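Local coordinates for protein maleylacetate reductase (Agrobacterium tumefaciens, PDB 3HL0) that probably catalyses the NADH-dependent reduction of maleylacetate to 3-oxoadipate in the breakdown of gamma-resorcylate, as an iron-containing alcohol dehydrogenase family member, at residues D24-I29 against G57-G62; V163-T168 against P254-H259; A178-A183 against M192-G197. All blocks are in the same frame, centred on the assembly; numbering follows the deposited sequence. Where two conformers were deposited one is given.

Contact 1. Residues D24-I29 against G57-G62; sequences DVAEEI and GRLAAG
With CG set anti to its own carbonyl carbon (chi1 -71°) and the chain then extended (chi2 -178°), L59 holds CD1 out toward helix 25-31 and lays it against A26. I29 has a similar first torsion (chi1 -67°) and an extended chi2, and its CD1 comes up beside the root of the same leucine. This is a helix packing on the turn that leads into an edge strand, in the Rossmann-like alpha/beta domain, whose parallel sheet has strand 60-64 as an outermost strand within the chain. L59 sits in that short 3-10 turn, just after G57 ends helix 46-56 with a positive phi. The turn is tied by A60 N to G57 O (3.1 Å), and L59 and A61 are joined through their backbones to A37 of the neighbouring strand. All that passes between the two segments is van der Waals contact. L56 of helix 46-56 packs against V25, A26 and I29, while I115 of strand 113-118 also touches I29. L59 CD1 meets A26 at both CB (3.6 Å) and CA (3.7 Å), close to the helix backbone because alanine adds so little bulk. The isoleucine touch is looser: I29 CD1 stands 4.3 Å from L59 CB and 4.2 Å from L59 O.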
loop_
_atom_site.group_PDB
_atom_site.type_symbol
_atom_site.label_atom_id
_atom_site.label_comp_id
_atom_site.label_asym_id
_atom_site.label_seq_id
_atom_site.Cartn_x
_atom_site.Cartn_y
_atom_site.Cartn_z
ATOM N N ASP A 24 -15.502 24.380 -1.158
ATOM C CA ASP A 24 -15.611 25.489 -0.217
ATOM C C ASP A 24 -14.458 25.530 0.806
ATOM O O ASP A 24 -14.595 26.084 1.904
ATOM C CB ASP A 24 -16.960 25.426 0.526
ATOM C CG ASP A 24 -18.182 25.357 -0.416
ATOM O OD1 ASP A 24 -18.273 26.164 -1.379
ATOM O OD2 ASP A 24 -19.066 24.493 -0.176
ATOM N N VAL A 25 -13.318 24.936 0.466
ATOM C CA VAL A 25 -12.171 24.957 1.380
ATOM C C VAL A 25 -11.711 26.396 1.655
ATOM O O VAL A 25 -11.348 26.745 2.772
ATOM C CB VAL A 25 -10.998 24.119 0.834
ATOM C CG1 VAL A 25 -9.721 24.339 1.662
ATOM C CG2 VAL A 25 -11.365 22.646 0.838
ATOM N N ALA A 26 -11.712 27.220 0.615
ATOM C CA ALA A 26 -11.389 28.627 0.762
ATOM C C ALA A 26 -12.157 29.315 1.891
ATOM O O ALA A 26 -11.558 30.007 2.699
ATOM C CB ALA A 26 -11.605 29.372 -0.566
ATOM N N GLU A 27 -13.485 29.123 1.914
ATOM C CA GLU A 27 -14.373 29.634 2.978
ATOM C C GLU A 27 -13.855 29.269 4.367
ATOM O O GLU A 27 -13.790 30.108 5.264
ATOM C CB GLU A 27 -15.790 29.047 2.834
ATOM C CG GLU A 27 -16.572 29.461 1.588
ATOM C CD GLU A 27 -18.042 29.048 1.665
ATOM O OE1 GLU A 27 -18.368 28.129 2.453
ATOM O OE2 GLU A 27 -18.872 29.643 0.942
ATOM N N GLU A 28 -13.485 28.001 4.533
ATOM C CA GLU A 28 -13.049 27.489 5.823
ATOM C C GLU A 28 -11.707 28.064 6.245
ATOM O O GLU A 28 -11.473 28.324 7.429
ATOM C CB GLU A 28 -13.026 25.951 5.802
ATOM C CG GLU A 28 -14.437 25.377 5.592
ATOM C CD GLU A 28 -15.388 25.738 6.724
ATOM O OE1 GLU A 28 -14.958 25.791 7.909
ATOM O OE2 GLU A 28 -16.583 25.936 6.423
ATOM N N ILE A 29 -10.809 28.250 5.282
ATOM C CA ILE A 29 -9.519 28.893 5.581
ATOM C C ILE A 29 -9.793 30.302 6.100
ATOM O O ILE A 29 -9.249 30.729 7.132
ATOM C CB ILE A 29 -8.557 28.888 4.355
ATOM C CG1 ILE A 29 -8.123 27.454 4.031
ATOM C CG2 ILE A 29 -7.293 29.814 4.564
ATOM C CD1 ILE A 29 -7.390 27.345 2.673
ATOM N N GLY A 57 -5.887 29.232 -5.323
ATOM C CA GLY A 57 -5.216 30.460 -5.765
ATOM C C GLY A 57 -4.243 30.918 -4.701
ATOM O O GLY A 57 -3.400 30.128 -4.266
ATOM N N ARG A 58 -4.403 32.165 -4.255
ATOM C CA ARG A 58 -3.469 32.800 -3.317
ATOM C C ARG A 58 -3.607 32.248 -1.906
ATOM O O ARG A 58 -2.748 32.500 -1.055
ATOM C CB ARG A 58 -3.659 34.325 -3.308
ATOM N N LEU A 59 -4.679 31.495 -1.658
ATOM C CA LEU A 59 -4.881 30.862 -0.355
ATOM C C LEU A 59 -4.030 29.619 -0.204
ATOM O O LEU A 59 -3.943 29.071 0.898
ATOM C CB LEU A 59 -6.366 30.530 -0.096
ATOM C CG LEU A 59 -7.305 31.716 0.172
ATOM C CD1 LEU A 59 -8.725 31.215 0.453
ATOM C CD2 LEU A 59 -6.825 32.653 1.298
ATOM N N ALA A 60 -3.435 29.145 -1.301
ATOM C CA ALA A 60 -2.567 27.968 -1.219
ATOM C C ALA A 60 -1.115 28.419 -1.249
ATOM O O ALA A 60 -0.657 29.068 -2.216
ATOM C CB ALA A 60 -2.865 26.933 -2.333
ATOM N N ALA A 61 -0.414 28.132 -0.156
ATOM C CA ALA A 61 1.002 28.483 -0.013
ATOM C C ALA A 61 1.924 27.450 -0.661
ATOM O O ALA A 61 3.059 27.769 -1.019
ATOM C CB ALA A 61 1.342 28.654 1.459
ATOM N N GLY A 62 1.438 26.236 -0.860
ATOM C CA GLY A 62 2.258 25.147 -1.403
ATOM C C GLY A 62 1.568 23.792 -1.313
ATOM O O GLY A 62 0.466 23.687 -0.746
#

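Contact 2. Residues V163-T168 against P254-H259; sequences VAISMT and PHAETH. With NAD (nicotinamide-adenine-dinucleotide), chain D.
T168 carries much of this contact between helices 163-180 and 255-271, which belong to the all-helical C-terminal domain of the iron-containing alcohol dehydrogenase fold; the segments 163-168 and 255-259 run at 51° to each other. Its CB points at the other helix and lies 3.8 Å from A256 CB. From there the branches part. OG1, placed between the backbone N and the carbonyl carbon (chi1 52°), rests 3.6 Å from A256 CB and is hydrogen-bonded to a water, 2.9 Å away, which in turn donates to E257 OE2 (2.7 Å). CG2 goes the other way, 4.2 Å from E257 CG, the two side chains passing at a slant; the glutamate bends at chi2 (85°) to bring its carboxylate to that water. One turn earlier I165 adds an apolar touch, CD1 to A256 CB at 3.7 Å, so the small alanine receives side chains from two turns of helix 163-180. Next to A256, H255 faces the cofactor: the nicotinamide-side ribose of NAD covers one face of its ring and H259 CD2 lies over the opposite face, near the rim. Helix 255-271 thus packs on its neighbour while lining the NAD pocket. Over the centre of the H255 ring sits NAD C2D, 3.5 Å from H255 CE1.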
loop_
_atom_site.group_PDB
_atom_site.type_symbol
_atom_site.label_atom_id
_atom_site.label_comp_id
_atom_site.label_asym_id
_atom_site.label_seq_id
_atom_site.Cartn_x
_atom_site.Cartn_y
_atom_site.Cartn_z
ATOM N N VAL A 163 -12.312 -0.564 -4.123
ATOM C CA VAL A 163 -13.243 -1.396 -3.389
ATOM C C VAL A 163 -12.572 -2.147 -2.234
ATOM O O VAL A 163 -13.117 -2.166 -1.128
ATOM C CB VAL A 163 -13.983 -2.360 -4.300
ATOM C CG1 VAL A 163 -14.748 -3.366 -3.494
ATOM C CG2 VAL A 163 -14.973 -1.561 -5.189
ATOM N N ALA A 164 -11.422 -2.766 -2.475
ATOM C CA ALA A 164 -10.819 -3.587 -1.405
ATOM C C ALA A 164 -10.479 -2.760 -0.154
ATOM O O ALA A 164 -10.872 -3.190 0.952
ATOM C CB ALA A 164 -9.582 -4.337 -1.949
ATOM N N ILE A 165 -9.803 -1.627 -0.301
ATOM C CA ILE A 165 -9.480 -0.753 0.850
ATOM C C ILE A 165 -10.767 -0.100 1.421
ATOM O O ILE A 165 -10.859 0.151 2.644
ATOM C CB ILE A 165 -8.339 0.281 0.606
ATOM C CG1 ILE A 165 -8.002 1.019 1.878
ATOM C CG2 ILE A 165 -8.699 1.283 -0.506
ATOM C CD1 ILE A 165 -7.418 0.117 2.907
ATOM N N SER A 166 -11.762 0.132 0.565
ATOM C CA SER A 166 -13.061 0.643 1.088
ATOM C C SER A 166 -13.631 -0.346 2.128
ATOM O O SER A 166 -14.116 0.078 3.221
ATOM C CB SER A 166 -14.109 0.886 -0.041
ATOM O OG SER A 166 -13.629 1.938 -0.892
HETATM N N MSE A 167 -13.556 -1.647 1.829
HETATM C CA MSE A 167 -14.100 -2.669 2.736
HETATM C C MSE A 167 -13.259 -2.772 4.017
HETATM O O MSE A 167 -13.811 -2.778 5.118
HETATM C CB MSE A 167 -14.180 -4.029 2.054
HETATM C CG MSE A 167 -15.071 -4.071 0.791
HETATM SE SE MSE A 167 -16.889 -3.448 1.014
HETATM C CE MSE A 167 -16.726 -1.681 0.329
ATOM N N THR A 168 -11.935 -2.838 3.883
ATOM C CA THR A 168 -11.121 -3.038 5.097
ATOM C C THR A 168 -11.058 -1.744 5.929
ATOM O O THR A 168 -11.112 -1.804 7.178
ATOM C CB THR A 168 -9.702 -3.561 4.798
ATOM O OG1 THR A 168 -9.117 -2.685 3.819
ATOM C CG2 THR A 168 -9.829 -4.961 4.219
ATOM N N PRO A 254 -0.263 -4.796 6.885
ATOM C CA PRO A 254 -1.101 -3.740 6.344
ATOM C C PRO A 254 -2.155 -3.338 7.404
ATOM O O PRO A 254 -2.808 -4.207 7.965
ATOM C CB PRO A 254 -1.776 -4.410 5.144
ATOM C CG PRO A 254 -0.868 -5.505 4.745
ATOM C CD PRO A 254 -0.279 -6.005 6.044
ATOM N N HIS A 255 -2.315 -2.047 7.612
ATOM C CA HIS A 255 -3.111 -1.534 8.755
ATOM C C HIS A 255 -4.603 -1.934 8.716
ATOM O O HIS A 255 -5.103 -2.654 9.625
ATOM C CB HIS A 255 -3.008 -0.012 8.808
ATOM C CG HIS A 255 -3.956 0.597 9.770
ATOM N ND1 HIS A 255 -3.688 0.643 11.118
ATOM C CD2 HIS A 255 -5.187 1.143 9.599
ATOM C CE1 HIS A 255 -4.710 1.217 11.741
ATOM N NE2 HIS A 255 -5.615 1.548 10.839
ATOM N N ALA A 256 -5.322 -1.477 7.689
ATOM C CA ALA A 256 -6.765 -1.707 7.673
ATOM C C ALA A 256 -7.075 -3.199 7.603
ATOM O O ALA A 256 -8.012 -3.694 8.235
ATOM C CB ALA A 256 -7.417 -0.971 6.472
ATOM N N GLU A 257 -6.242 -3.951 6.879
ATOM C CA GLU A 257 -6.460 -5.390 6.749
ATOM C C GLU A 257 -6.295 -6.126 8.072
ATOM O O GLU A 257 -6.997 -7.102 8.308
ATOM C CB GLU A 257 -5.416 -5.963 5.794
ATOM C CG GLU A 257 -5.695 -5.667 4.314
ATOM C CD GLU A 257 -5.175 -4.309 3.832
ATOM O OE1 GLU A 257 -4.782 -3.405 4.626
ATOM O OE2 GLU A 257 -5.118 -4.154 2.585
ATOM N N THR A 258 -5.362 -5.661 8.893
ATOM C CA THR A 258 -5.153 -6.259 10.239
ATOM C C THR A 258 -6.420 -6.099 11.102
ATOM O O THR A 258 -6.892 -7.055 11.715
ATOM C CB THR A 258 -3.956 -5.627 10.936
ATOM O OG1 THR A 258 -2.787 -5.877 10.135
ATOM C CG2 THR A 258 -3.722 -6.274 12.306
ATOM N N HIS A 259 -7.001 -4.906 11.035
ATOM C CA HIS A 259 -8.293 -4.665 11.728
ATOM C C HIS A 259 -9.395 -5.548 11.201
ATOM O O HIS A 259 -10.117 -6.139 11.957
ATOM C CB HIS A 259 -8.721 -3.224 11.564
ATOM C CG HIS A 259 -8.029 -2.315 12.493
ATOM N ND1 HIS A 259 -8.561 -1.944 13.706
ATOM C CD2 HIS A 259 -6.810 -1.720 12.407
ATOM C CE1 HIS A 259 -7.688 -1.174 14.340
ATOM N NE2 HIS A 259 -6.620 -1.021 13.571
HETATM P PA NAD D . -3.726 5.365 4.129
HETATM O O1A NAD D . -3.945 6.779 4.540
HETATM O O2A NAD D . -2.439 4.726 4.489
HETATM O O5B NAD D . -4.115 5.224 2.589
HETATM C C5B NAD D . -3.725 4.038 1.889
HETATM C C4B NAD D . -3.578 4.404 0.419
HETATM O O4B NAD D . -4.868 4.705 -0.112
HETATM C C3B NAD D . -2.681 5.639 0.218
HETATM O O3B NAD D . -1.765 5.463 -0.878
HETATM C C2B NAD D . -3.699 6.715 -0.086
HETATM O O2B NAD D . -3.186 7.759 -0.887
HETATM C C1B NAD D . -4.810 5.941 -0.811
HETATM N N9A NAD D . -6.134 6.603 -0.732
HETATM C C8A NAD D . -6.772 7.060 0.407
HETATM N N7A NAD D . -7.965 7.592 0.054
HETATM C C5A NAD D . -8.109 7.505 -1.305
HETATM C C6A NAD D . -9.123 7.903 -2.175
HETATM N N6A NAD D . -10.376 8.242 -1.776
HETATM N N1A NAD D . -8.907 7.656 -3.531
HETATM C C2A NAD D . -7.765 7.027 -3.974
HETATM N N3A NAD D . -6.770 6.625 -3.121
HETATM C C4A NAD D . -6.954 6.871 -1.791
HETATM O O3 NAD D . -4.833 4.379 4.818
HETATM P PN NAD D . -5.753 4.578 6.140
HETATM O O1N NAD D . -6.215 3.199 6.477
HETATM O O2N NAD D . -6.716 5.623 5.801
HETATM O O5D NAD D . -4.765 5.077 7.295
HETATM C C5D NAD D . -3.890 4.187 7.982
HETATM C C4D NAD D . -2.965 5.047 8.845
HETATM O O4D NAD D . -3.773 5.879 9.664
HETATM C C3D NAD D . -2.160 4.163 9.788
HETATM O O3D NAD D . -0.887 4.795 9.995
HETATM C C2D NAD D . -2.986 4.183 11.052
HETATM O O2D NAD D . -2.257 3.879 12.242
HETATM C C1D NAD D . -3.510 5.607 11.035
HETATM N N1N NAD D . -4.726 5.793 11.815
HETATM C C2N NAD D . -4.658 6.682 12.846
HETATM C C3N NAD D . -5.782 6.896 13.617
HETATM C C7N NAD D . -5.604 7.903 14.676
HETATM O O7N NAD D . -6.721 8.174 15.369
HETATM N N7N NAD D . -4.403 8.485 14.918
HETATM C C4N NAD D . -7.040 6.252 13.348
HETATM C C5N NAD D . -7.083 5.341 12.290
HETATM C C6N NAD D . -5.916 5.117 11.537
HETATM O O HOH W 1 -7.623 -3.875 1.703
#

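Contact 3. Residues A178-A183 against M192-G197; sequences AEALYA and MMAVEG
A180 and L181 meet A194 and V195 through apolar contacts where the C-terminal part of helix 163-180 packs against helix 188-210, two consecutive helices of the helical domain joined by a short connection. The two alanines point at each other, A180 CB to A194 CB at 4.1 Å, and their small side chains let the backbones come within 6.6 Å at the CA atoms of A180 and A194. L181 supplies the reach. With CG anti to the carbonyl carbon (chi1 -64°) and an extended chi2, it lodges CD2 against A194 CB at 3.9 Å and V195 CG2 at 3.8 Å, its side chain crossing that of the valine at about a right angle. V231 of helix 215-234 also packs on A180, and P280 lies against V195.

The polar bonds lie beside the contact rather than across it; those of E179 run both within its segment and beyond it. A type I turn runs from A180 to A183, and Y182, within that turn, donates from OH to the anti lone pair of E179 OE2 (2.6 Å), on the residue just before the turn. H240 N also bonds to E179 OE2, while S238 N and H241 ND1 reach E179 OE1. With both oxygens of this buried carboxylate engaged, its negative charge is probably well stabilised. The chemistry implies a division of labour: small apolar side chains in ordinary van der Waals contact allow the close approach, while E179, held also by Y182, bonds to S238 and to H240 and H241 at the start of helix 239-251.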
loop_
_atom_site.group_PDB
_atom_site.type_symbol
_atom_site.label_atom_id
_atom_site.label_comp_id
_atom_site.label_asym_id
_atom_site.label_seq_id
_atom_site.Cartn_x
_atom_site.Cartn_y
_atom_site.Cartn_z
ATOM N N ALA A 178 -17.253 -0.646 17.804
ATOM C CA ALA A 178 -17.499 -1.856 18.542
ATOM C C ALA A 178 -16.821 -1.779 19.921
ATOM O O ALA A 178 -17.435 -2.086 20.958
ATOM C CB ALA A 178 -16.991 -3.064 17.742
ATOM N N GLU A 179 -15.559 -1.341 19.951
ATOM C CA GLU A 179 -14.862 -1.252 21.247
ATOM C C GLU A 179 -15.414 -0.114 22.119
ATOM O O GLU A 179 -15.367 -0.205 23.343
ATOM C CB GLU A 179 -13.334 -1.122 21.094
ATOM C CG GLU A 179 -12.699 -2.384 20.528
ATOM C CD GLU A 179 -11.355 -2.706 21.220
ATOM O OE1 GLU A 179 -10.381 -1.945 21.095
ATOM O OE2 GLU A 179 -11.331 -3.704 21.948
ATOM N N ALA A 180 -15.902 0.950 21.486
ATOM C CA ALA A 180 -16.499 2.029 22.277
ATOM C C ALA A 180 -17.660 1.504 23.142
ATOM O O ALA A 180 -17.902 2.036 24.248
ATOM C CB ALA A 180 -16.971 3.138 21.374
ATOM N N LEU A 181 -18.379 0.499 22.658
ATOM C CA LEU A 181 -19.542 0.000 23.430
ATOM C C LEU A 181 -19.168 -0.554 24.810
ATOM O O LEU A 181 -19.998 -0.506 25.745
ATOM C CB LEU A 181 -20.273 -1.086 22.642
ATOM C CG LEU A 181 -20.890 -0.602 21.327
ATOM C CD1 LEU A 181 -21.456 -1.817 20.553
ATOM C CD2 LEU A 181 -21.990 0.478 21.588
ATOM N N TYR A 182 -17.942 -1.047 24.954
ATOM C CA TYR A 182 -17.520 -1.622 26.237
ATOM C C TYR A 182 -16.342 -0.910 26.848
ATOM O O TYR A 182 -15.690 -1.434 27.758
ATOM C CB TYR A 182 -17.285 -3.139 26.120
ATOM C CG TYR A 182 -16.292 -3.599 25.062
ATOM C CD1 TYR A 182 -14.906 -3.442 25.253
ATOM C CD2 TYR A 182 -16.758 -4.196 23.888
ATOM C CE1 TYR A 182 -13.994 -3.927 24.286
ATOM C CE2 TYR A 182 -15.875 -4.646 22.909
ATOM C CZ TYR A 182 -14.514 -4.534 23.136
ATOM O OH TYR A 182 -13.619 -5.001 22.181
ATOM N N ALA A 183 -16.071 0.319 26.394
ATOM C CA ALA A 183 -14.999 1.119 27.000
ATOM C C ALA A 183 -15.168 1.234 28.522
ATOM O O ALA A 183 -16.271 1.326 29.019
ATOM C CB ALA A 183 -14.987 2.538 26.398
HETATM N N MSE A 192 -24.436 5.748 21.844
HETATM C CA MSE A 192 -25.418 6.062 20.775
HETATM C C MSE A 192 -24.725 6.330 19.412
HETATM O O MSE A 192 -25.175 5.829 18.382
HETATM C CB MSE A 192 -26.356 7.229 21.234
HETATM C CG MSE A 192 -26.647 8.354 20.240
HETATM SE SE MSE A 192 -27.571 9.716 21.346
HETATM C CE MSE A 192 -28.641 8.414 22.206
HETATM N N MSE A 193 -23.638 7.102 19.413
HETATM C CA MSE A 193 -22.898 7.391 18.168
HETATM C C MSE A 193 -22.304 6.088 17.623
HETATM O O MSE A 193 -22.303 5.893 16.405
HETATM C CB MSE A 193 -21.777 8.390 18.389
HETATM C CG MSE A 193 -22.345 9.763 18.710
HETATM SE SE MSE A 193 -20.756 10.992 18.757
HETATM C CE MSE A 193 -21.598 12.627 19.171
ATOM N N ALA A 194 -21.811 5.235 18.516
ATOM C CA ALA A 194 -21.201 3.953 18.051
ATOM C C ALA A 194 -22.212 3.070 17.378
ATOM O O ALA A 194 -21.927 2.480 16.323
ATOM C CB ALA A 194 -20.521 3.209 19.245
ATOM N N VAL A 195 -23.397 2.939 17.958
ATOM C CA VAL A 195 -24.413 2.084 17.355
ATOM C C VAL A 195 -24.833 2.659 15.992
ATOM O O VAL A 195 -24.987 1.927 15.002
ATOM C CB VAL A 195 -25.621 1.903 18.304
ATOM C CG1 VAL A 195 -26.722 1.131 17.570
ATOM C CG2 VAL A 195 -25.144 1.115 19.521
ATOM N N GLU A 196 -25.029 3.971 15.921
ATOM C CA GLU A 196 -25.422 4.599 14.665
ATOM C C GLU A 196 -24.312 4.452 13.603
ATOM O O GLU A 196 -24.640 4.196 12.441
ATOM C CB GLU A 196 -25.774 6.061 14.908
ATOM C CG GLU A 196 -26.101 6.836 13.641
ATOM C CD GLU A 196 -27.429 6.496 12.985
ATOM O OE1 GLU A 196 -28.149 5.532 13.351
ATOM O OE2 GLU A 196 -27.740 7.235 12.027
ATOM N N GLY A 197 -23.037 4.617 14.000
ATOM C CA GLY A 197 -21.909 4.412 13.081
ATOM C C GLY A 197 -21.887 2.986 12.556
ATOM O O GLY A 197 -21.702 2.771 11.357
#

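How the contacts relate
Contact 1 belongs to the alpha/beta domain, toward the outside of the molecule, its centre about 32 Å from that of contact 2 and 35 Å from that of contact 3. Contacts 2 and 3 both use helix 163-180, one near its start and one late in it; contact 3 is nested within the chain loop that contact 2 closes, and their nearest atoms are about 7 Å apart. Contact 3 is the more buried, and contacts 1 and 2 are partly buried. Chemistry follows place: contacts 1 and 3 rest on van der Waals packing of aliphatic side chains, whereas contact 2, beside the cofactor, adds a bridging water and a histidine under the NAD ribose.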